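Local coordinates for protein chorismatase (Streptomyces hygroscopicus, PDB 4BPS) that hydrolyses chorismate to a dihydroxy-dihydrobenzoate and pyruvate, a step in the biosynthesis of the immunosuppressants FK506 and FK520, at residues I15-P20 and T95-F100; G34-L39 and A78-E83. One frame throughout, in Å; residues are numbered along the deposited sequence.

The chain reaches contact 1 first, with residues 15-20, which lead into strand 21-25. It then passes the turn from Asp35 to Val38 and runs on into strand 38-44. Residues 78-83, just after strand 72-77, come back to residues 34-39. This is contact 2, and it closes a loop of 38 intervening residues. Residues 95-100 return to the N-terminal segment and close the longer loop of contact 1, so contact 2 is nested inside it. The centres of the two contacts are about 9 Å apart. Gln79 joins them through probable hydrogen bonds to Ser16 and Thr18. Together the contacts tie the five-stranded sheet of strand 38-44 to the six-stranded sheet of strand 98-105.

Contact 1 of 2, residues I15-P20 and T95-F100; sequences ISVTAP and TDAYLF
Tyr98 has its CG anti to the carbonyl carbon (chi1 -58°), and the ring lies against Val17, Ala19, Pro20 and the carbonyl of Thr18. Val17 has CG1 between the backbone N and the carbonyl carbon, which puts CG2 anti to the backbone N and beside Ala97. Pro20 covers one face of the Tyr98 ring. Its CD stands 3.5 Å from the ring centroid and only 6° off the normal, a CH-pi contact. The proline and tyrosine side chains cross at about a right angle. Ala19 touches the far end of the ring: its CA is 3.5 Å from Tyr98 CE2, and its CB is 3.7 Å from Tyr98 OH. Val17 CG2 reaches Ala97 CB at 3.7 Å and extends the apolar contact toward Tyr98 CE2.

No direct hydrogen bond joins the two segments. Water 1 makes the polar link, at the edge of the Tyr98 ring and in its plane. It donates to Thr18 O at 2.8 Å and accepts from Thr95 OG1. That hydroxyl oxygen also accepts from Tyr98 N at 3.0 Å and, less straight, from Ala97 N. These two bonds form an ST motif and an ST turn, which help hold Thr95 OG1 where it meets the water.

The contact joins the loop before strand 21-25 to the turn between strands 90-94 and 98-105. Pro20 also packs on Leu194 of strand 189-196, and Tyr98 on Ala196 of the same strand. Both side chains touch Leu232 of strand 229-232.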
ATOM      1  N   ILE A  15      -1.822 -15.071 -25.616  1.00 31.38           N
ATOM      2  CA  ILE A  15      -1.348 -15.709 -24.396  1.00 22.78           C
ATOM      3  C   ILE A  15      -2.250 -15.321 -23.208  1.00 18.78           C
ATOM      4  O   ILE A  15      -2.565 -14.137 -23.018  1.00 21.61           O
ATOM      5  CB  ILE A  15       0.137 -15.335 -24.145  1.00 21.98           C
ATOM      6  CG1 ILE A  15       1.019 -15.845 -25.302  1.00 24.07           C
ATOM      7  CG2 ILE A  15       0.620 -15.900 -22.828  1.00 20.66           C
ATOM      8  CD1 ILE A  15       2.468 -15.359 -25.261  1.00 25.14           C
ATOM      9  N   SER A  16      -2.690 -16.322 -22.436  1.00 15.28           N
ATOM     10  CA  SER A  16      -3.576 -16.090 -21.292  1.00 15.23           C
ATOM     11  C   SER A  16      -2.802 -15.327 -20.195  1.00 13.67           C
ATOM     12  O   SER A  16      -1.710 -15.765 -19.780  1.00 14.76           O
ATOM     13  CB  SER A  16      -4.100 -17.421 -20.728  1.00 18.88           C
ATOM     14  OG  SER A  16      -4.835 -18.175 -21.688  1.00 21.67           O
ATOM     15  N   VAL A  17      -3.347 -14.200 -19.745  1.00 12.64           N
ATOM     16  CA  VAL A  17      -2.706 -13.409 -18.712  1.00 11.90           C
ATOM     17  C   VAL A  17      -3.757 -12.892 -17.750  1.00 11.77           C
ATOM     18  O   VAL A  17      -4.835 -12.449 -18.161  1.00 13.79           O
ATOM     19  CB  VAL A  17      -1.887 -12.235 -19.323  1.00 13.39           C
ATOM     20  CG1 VAL A  17      -2.770 -11.320 -20.155  1.00 15.57           C
ATOM     21  CG2 VAL A  17      -1.190 -11.459 -18.226  1.00 13.65           C
ATOM     22  N   THR A  18      -3.420 -12.926 -16.463  1.00  9.96           N
ATOM     23  CA  THR A  18      -4.279 -12.387 -15.405  1.00  9.53           C
ATOM     24  C   THR A  18      -3.482 -11.362 -14.590  1.00  8.31           C
ATOM     25  O   THR A  18      -2.375 -11.631 -14.129  1.00  8.54           O
ATOM     26  CB  THR A  18      -4.764 -13.525 -14.487  1.00 10.99           C
ATOM     27  OG1 THR A  18      -5.411 -14.530 -15.275  1.00 13.54           O
ATOM     28  CG2 THR A  18      -5.722 -12.998 -13.412  1.00 10.62           C
ATOM     29  N   ALA A  19      -4.085 -10.197 -14.398  1.00  8.15           N
ATOM     30  CA  ALA A  19      -3.477  -9.115 -13.615  1.00  7.64           C
ATOM     31  C   ALA A  19      -3.630  -9.397 -12.116  1.00  7.05           C
ATOM     32  O   ALA A  19      -4.478 -10.185 -11.712  1.00  7.46           O
ATOM     33  CB  ALA A  19      -4.130  -7.800 -13.975  1.00  8.05           C
ATOM     34  N   PRO A  20      -2.768  -8.799 -11.276  1.00  6.44           N
ATOM     35  CA  PRO A  20      -2.790  -9.148  -9.849  1.00  6.54           C
ATOM     36  C   PRO A  20      -4.104  -8.833  -9.182  1.00  6.78           C
ATOM     37  O   PRO A  20      -4.795  -7.871  -9.553  1.00  7.11           O
ATOM     38  CB  PRO A  20      -1.660  -8.305  -9.255  1.00  7.44           C
ATOM     39  CG  PRO A  20      -0.733  -8.054 -10.443  1.00  7.79           C
ATOM     40  CD  PRO A  20      -1.665  -7.880 -11.606  1.00  7.19           C
ATOM     41  N   THR A  95       5.096 -13.920 -12.415  1.00  5.36           N
ATOM     42  CA  THR A  95       4.534 -14.552 -13.601  1.00  5.33           C
ATOM     43  C   THR A  95       5.264 -13.943 -14.792  1.00  5.44           C
ATOM     44  O   THR A  95       6.118 -13.084 -14.617  1.00  6.33           O
ATOM     45  CB  THR A  95       3.040 -14.299 -13.712  1.00  5.76           C
ATOM     46  OG1 THR A  95       2.827 -12.901 -13.946  1.00  6.03           O
ATOM     47  CG2 THR A  95       2.311 -14.760 -12.447  1.00  6.81           C
ATOM     48  N   ASP A  96       4.973 -14.347 -16.026  1.00  6.21           N
ATOM     49  CA  ASP A  96       5.633 -13.676 -17.130  1.00  7.51           C
ATOM     50  C   ASP A  96       5.286 -12.190 -17.201  1.00  6.87           C
ATOM     51  O   ASP A  96       6.131 -11.390 -17.631  1.00  8.84           O
ATOM     52  CB  ASP A  96       5.363 -14.385 -18.449  1.00 10.08           C
ATOM     53  CG  ASP A  96       6.155 -15.690 -18.569  1.00 13.59           C
ATOM     54  OD1 ASP A  96       7.247 -15.818 -17.965  1.00 13.30           O
ATOM     55  OD2 ASP A  96       5.709 -16.602 -19.294  1.00 18.53           O
ATOM     56  N   ALA A  97       4.110 -11.794 -16.704  1.00  6.16           N
ATOM     57  CA  ALA A  97       3.656 -10.408 -16.824  1.00  5.82           C
ATOM     58  C   ALA A  97       3.785  -9.543 -15.569  1.00  5.37           C
ATOM     59  O   ALA A  97       3.814  -8.307 -15.704  1.00  5.57           O
ATOM     60  CB  ALA A  97       2.204 -10.382 -17.305  1.00  6.94           C
ATOM     61  N   TYR A  98       3.827 -10.146 -14.370  1.00  5.02           N
ATOM     62  CA  TYR A  98       3.799  -9.370 -13.124  1.00  5.27           C
ATOM     63  C   TYR A  98       4.765  -9.941 -12.089  1.00  5.07           C
ATOM     64  O   TYR A  98       5.132 -11.116 -12.128  1.00  6.01           O
ATOM     65  CB  TYR A  98       2.378  -9.305 -12.531  1.00  5.83           C
ATOM     66  CG  TYR A  98       1.393  -8.692 -13.491  1.00  6.26           C
ATOM     67  CD1 TYR A  98       1.346  -7.303 -13.684  1.00  6.43           C
ATOM     68  CD2 TYR A  98       0.522  -9.481 -14.244  1.00  7.16           C
ATOM     69  CE1 TYR A  98       0.451  -6.747 -14.610  1.00  7.25           C
ATOM     70  CE2 TYR A  98      -0.359  -8.919 -15.156  1.00  7.65           C
ATOM     71  CZ  TYR A  98      -0.402  -7.557 -15.320  1.00  7.74           C
ATOM     72  OH  TYR A  98      -1.269  -6.961 -16.220  1.00  8.92           O
ATOM     73  N   LEU A  99       5.149  -9.087 -11.143  1.00  5.45           N
ATOM     74  CA  LEU A  99       6.122  -9.413 -10.092  1.00  5.60           C
ATOM     75  C   LEU A  99       5.564  -8.926  -8.746  1.00  5.30           C
ATOM     76  O   LEU A  99       5.012  -7.823  -8.658  1.00  5.98           O
ATOM     77  CB  LEU A  99       7.421  -8.675 -10.395  1.00  6.75           C
ATOM     78  CG  LEU A  99       8.568  -8.683  -9.389  1.00  7.76           C
ATOM     79  CD1 LEU A  99       9.128 -10.062  -9.290  1.00  8.47           C
ATOM     80  CD2 LEU A  99       9.686  -7.669  -9.787  1.00  7.93           C
ATOM     81  N   PHE A 100       5.723  -9.749  -7.709  1.00  5.10           N
ATOM     82  CA  PHE A 100       5.405  -9.394  -6.322  1.00  5.31           C
ATOM     83  C   PHE A 100       6.679  -9.525  -5.505  1.00  4.66           C
ATOM     84  O   PHE A 100       7.352 -10.539  -5.608  1.00  5.63           O
ATOM     85  CB  PHE A 100       4.339 -10.349  -5.775  1.00  5.73           C
ATOM     86  CG  PHE A 100       3.982 -10.119  -4.331  1.00  6.79           C
ATOM     87  CD1 PHE A 100       3.090  -9.133  -3.976  1.00  7.24           C
ATOM     88  CD2 PHE A 100       4.516 -10.904  -3.327  1.00 10.03           C
ATOM     89  CE1 PHE A 100       2.741  -8.928  -2.634  1.00  8.03           C
ATOM     90  CE2 PHE A 100       4.166 -10.692  -1.994  1.00 11.19           C
ATOM     91  CZ  PHE A 100       3.290  -9.703  -1.661  1.00  9.23           C
TER
HETATM   92  O   HOH W   1       0.160 -12.795 -14.620  1.00  8.16           O

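Contact 2 of 2, residues G34-L39 and A78-E83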
ATOM      1  N   GLY A  34      -6.021 -25.414  -3.009  1.00 24.09           N
ATOM      2  CA  GLY A  34      -4.772 -25.563  -3.752  1.00 21.77           C
ATOM      3  C   GLY A  34      -4.586 -24.601  -4.917  1.00 20.49           C
ATOM      4  O   GLY A  34      -4.284 -24.999  -6.039  1.00 23.10           O
ATOM      5  N   ASP A  35      -4.713 -23.319  -4.642  1.00 16.51           N
ATOM      6  CA  ASP A  35      -4.799 -22.325  -5.685  1.00 12.86           C
ATOM      7  C   ASP A  35      -3.402 -21.938  -6.208  1.00 11.59           C
ATOM      8  O   ASP A  35      -2.639 -21.236  -5.532  1.00 13.23           O
ATOM      9  CB  ASP A  35      -5.511 -21.114  -5.080  1.00 12.61           C
ATOM     10  CG  ASP A  35      -5.759 -20.006  -6.067  1.00 12.22           C
ATOM     11  OD1 ASP A  35      -5.306 -20.149  -7.241  1.00 11.98           O
ATOM     12  OD2 ASP A  35      -6.372 -18.998  -5.641  1.00 13.78           O
ATOM     13  N   GLU A  36      -3.087 -22.362  -7.432  1.00  9.65           N
ATOM     14  CA  GLU A  36      -1.756 -22.155  -8.006  1.00  8.39           C
ATOM     15  C   GLU A  36      -1.478 -20.677  -8.280  1.00  7.93           C
ATOM     16  O   GLU A  36      -0.346 -20.334  -8.612  1.00  7.98           O
ATOM     17  CB  GLU A  36      -1.565 -22.949  -9.302  1.00  7.36           C
ATOM     18  CG  GLU A  36      -2.416 -22.474 -10.435  1.00  6.96           C
ATOM     19  CD  GLU A  36      -2.200 -23.241 -11.734  1.00  6.61           C
ATOM     20  OE1 GLU A  36      -1.502 -24.292 -11.755  1.00  7.32           O
ATOM     21  OE2 GLU A  36      -2.737 -22.773 -12.762  1.00  6.80           O
ATOM     22  N   THR A  37      -2.486 -19.815  -8.170  1.00  8.17           N
ATOM     23  CA  THR A  37      -2.303 -18.415  -8.531  1.00  7.97           C
ATOM     24  C   THR A  37      -1.684 -17.562  -7.420  1.00  7.59           C
ATOM     25  O   THR A  37      -1.450 -16.371  -7.630  1.00  7.34           O
ATOM     26  CB  THR A  37      -3.654 -17.772  -8.924  1.00  8.90           C
ATOM     27  OG1 THR A  37      -4.524 -17.730  -7.789  1.00  9.48           O
ATOM     28  CG2 THR A  37      -4.331 -18.533 -10.081  1.00 10.46           C
ATOM     29  N   VAL A  38      -1.406 -18.136  -6.255  1.00  8.13           N
ATOM     30  CA  VAL A  38      -0.838 -17.362  -5.149  1.00  8.41           C
ATOM     31  C   VAL A  38       0.545 -16.853  -5.513  1.00  7.83           C
ATOM     32  O   VAL A  38       1.414 -17.626  -5.918  1.00  8.70           O
ATOM     33  CB  VAL A  38      -0.775 -18.221  -3.860  1.00  9.13           C
ATOM     34  CG1 VAL A  38      -0.002 -17.523  -2.762  1.00 10.31           C
ATOM     35  CG2 VAL A  38      -2.174 -18.537  -3.353  1.00 10.23           C
ATOM     36  N   LEU A  39       0.735 -15.548  -5.350  1.00  7.29           N
ATOM     37  CA  LEU A  39       2.016 -14.889  -5.569  1.00  8.75           C
ATOM     38  C   LEU A  39       2.732 -14.696  -4.244  1.00 10.82           C
ATOM     39  O   LEU A  39       3.902 -15.015  -4.144  1.00 15.98           O
ATOM     40  CB  LEU A  39       1.834 -13.517  -6.212  1.00 12.35           C
ATOM     41  CG  LEU A  39       1.780 -13.354  -7.706  1.00 15.22           C
ATOM     42  CD1 LEU A  39       1.433 -11.921  -8.024  1.00 14.88           C
ATOM     43  CD2 LEU A  39       3.153 -13.697  -8.308  1.00 15.55           C
ATOM     44  N   ALA A  78      -2.065 -13.879  -9.085  1.00  6.42           N
ATOM     45  CA  ALA A  78      -2.205 -13.471 -10.486  1.00  7.14           C
ATOM     46  C   ALA A  78      -2.495 -14.710 -11.315  1.00  7.68           C
ATOM     47  O   ALA A  78      -3.643 -14.963 -11.651  1.00  9.26           O
ATOM     48  CB  ALA A  78      -0.948 -12.725 -10.971  1.00  7.77           C
ATOM     49  N   GLN A  79      -1.457 -15.457 -11.643  1.00  7.76           N
ATOM     50  CA  GLN A  79      -1.601 -16.795 -12.193  1.00  7.96           C
ATOM     51  C   GLN A  79      -0.388 -17.568 -11.708  1.00  7.31           C
ATOM     52  O   GLN A  79       0.421 -17.029 -10.948  1.00  7.49           O
ATOM     53  CB  GLN A  79      -1.734 -16.778 -13.713  1.00  9.61           C
ATOM     54  CG  GLN A  79      -0.545 -16.285 -14.474  1.00 10.07           C
ATOM     55  CD  GLN A  79      -0.920 -15.900 -15.917  1.00 10.48           C
ATOM     56  OE1 GLN A  79      -1.025 -14.706 -16.232  1.00 11.27           O
ATOM     57  NE2 GLN A  79      -1.069 -16.888 -16.795  1.00 11.38           N
ATOM     58  N   ARG A  80      -0.265 -18.833 -12.105  1.00  7.04           N
ATOM     59  CA  ARG A  80       0.822 -19.659 -11.617  1.00  7.57           C
ATOM     60  C   ARG A  80       2.175 -18.958 -11.756  1.00  6.87           C
ATOM     61  O   ARG A  80       2.580 -18.638 -12.859  1.00  6.92           O
ATOM     62  CB  ARG A  80       0.812 -20.957 -12.437  1.00  8.82           C
ATOM     63  CG  ARG A  80       1.957 -21.906 -12.124  1.00  9.84           C
ATOM     64  CD  ARG A  80       1.881 -23.221 -12.932  1.00 11.81           C
ATOM     65  NE  ARG A  80       1.650 -23.036 -14.379  1.00 14.52           N
ATOM     66  CZ  ARG A  80       2.605 -22.741 -15.269  1.00 18.18           C
ATOM     67  NH1 ARG A  80       3.863 -22.608 -14.884  1.00 19.54           N
ATOM     68  NH2 ARG A  80       2.310 -22.609 -16.562  1.00 18.98           N
ATOM     69  N   PRO A  81       2.890 -18.734 -10.648  1.00  6.70           N
ATOM     70  CA  PRO A  81       4.191 -18.087 -10.810  1.00  6.52           C
ATOM     71  C   PRO A  81       5.156 -18.995 -11.558  1.00  5.94           C
ATOM     72  O   PRO A  81       5.174 -20.224 -11.370  1.00  7.19           O
ATOM     73  CB  PRO A  81       4.660 -17.880  -9.371  1.00  8.92           C
ATOM     74  CG  PRO A  81       3.358 -17.746  -8.586  1.00 11.27           C
ATOM     75  CD  PRO A  81       2.463 -18.760  -9.236  1.00  8.97           C
ATOM     76  N   VAL A  82       5.992 -18.367 -12.373  1.00  5.62           N
ATOM     77  CA  VAL A  82       6.939 -19.102 -13.177  1.00  5.66           C
ATOM     78  C   VAL A  82       8.327 -19.189 -12.544  1.00  5.64           C
ATOM     79  O   VAL A  82       9.116 -20.073 -12.917  1.00  6.34           O
ATOM     80  CB  VAL A  82       7.058 -18.498 -14.609  1.00  6.87           C
ATOM     81  CG1 VAL A  82       5.668 -18.518 -15.281  1.00  8.50           C
ATOM     82  CG2 VAL A  82       7.672 -17.111 -14.623  1.00  7.07           C
ATOM     83  N   GLU A  83       8.637 -18.291 -11.611  1.00  5.80           N
ATOM     84  CA  GLU A  83       9.935 -18.291 -10.939  1.00  5.96           C
ATOM     85  C   GLU A  83       9.800 -17.489  -9.661  1.00  5.61           C
ATOM     86  O   GLU A  83       9.036 -16.506  -9.635  1.00  5.68           O
ATOM     87  CB  GLU A  83      11.010 -17.645 -11.819  1.00  6.25           C
ATOM     88  CG  GLU A  83      12.416 -17.805 -11.272  1.00  6.46           C
ATOM     89  CD  GLU A  83      13.481 -17.072 -12.080  1.00  6.85           C
ATOM     90  OE1 GLU A  83      13.176 -16.070 -12.760  1.00  6.94           O
ATOM     91  OE2 GLU A  83      14.657 -17.534 -12.037  1.00  7.67           O
TER
HETATM   92  O   HOH W   2      -2.375 -20.173 -13.617  1.00  7.56           O
HETATM   93  O   HOH W   3      -1.191 -23.640 -14.932  1.00  9.32           O
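Ala78 N donates to Thr37 O at 3.0 Å, the one direct hydrogen bond between the segments. It lies in the carbonyl plane, with an angle of 154° at the hydrogen. Thr37 is fixed from its own side by Asp35. Asp35 OD1 accepts from Thr37 OG1 at 2.6 Å and from Thr37 N at 3.0 Å, both from the same face of the carboxylate. Thr37 OG1 also bonds His77 ND1. An alanine in place of Thr37 would probably leave His77 ND1 without this mate, weaken the hold on Asp35 OD1 and open a gap beside Gln79 CA, where CG2 now packs.

The polar link between Glu36 and Arg80 runs through water. Glu36 OE2 accepts from waters 2 and 3, which in turn accept from Arg80 N and Arg80 NE. The charged groups are not in a salt bridge, with Glu36 OE1 4.3 Å from Arg80 NE. The Glu36 carboxylate also packs against Arg80 CB and CD. Arg80 CA makes a CA-H...O contact of 3.3 Å with Glu36 O.

Farther in, Pro81 CG rests 3.3 Å from Val38 O and also nears Leu39 CD2. Leu39 CD1 packs on Ala78 CB at 3.9 Å.

The Ala78-Thr37 bond extends the antiparallel pairing of strands 38-44 and 72-77, which continues in the backbone bonding of Leu39 with Trp76. At its end sit an Asx turn at Asp35 and a type I beta turn from Asp35 to Val38.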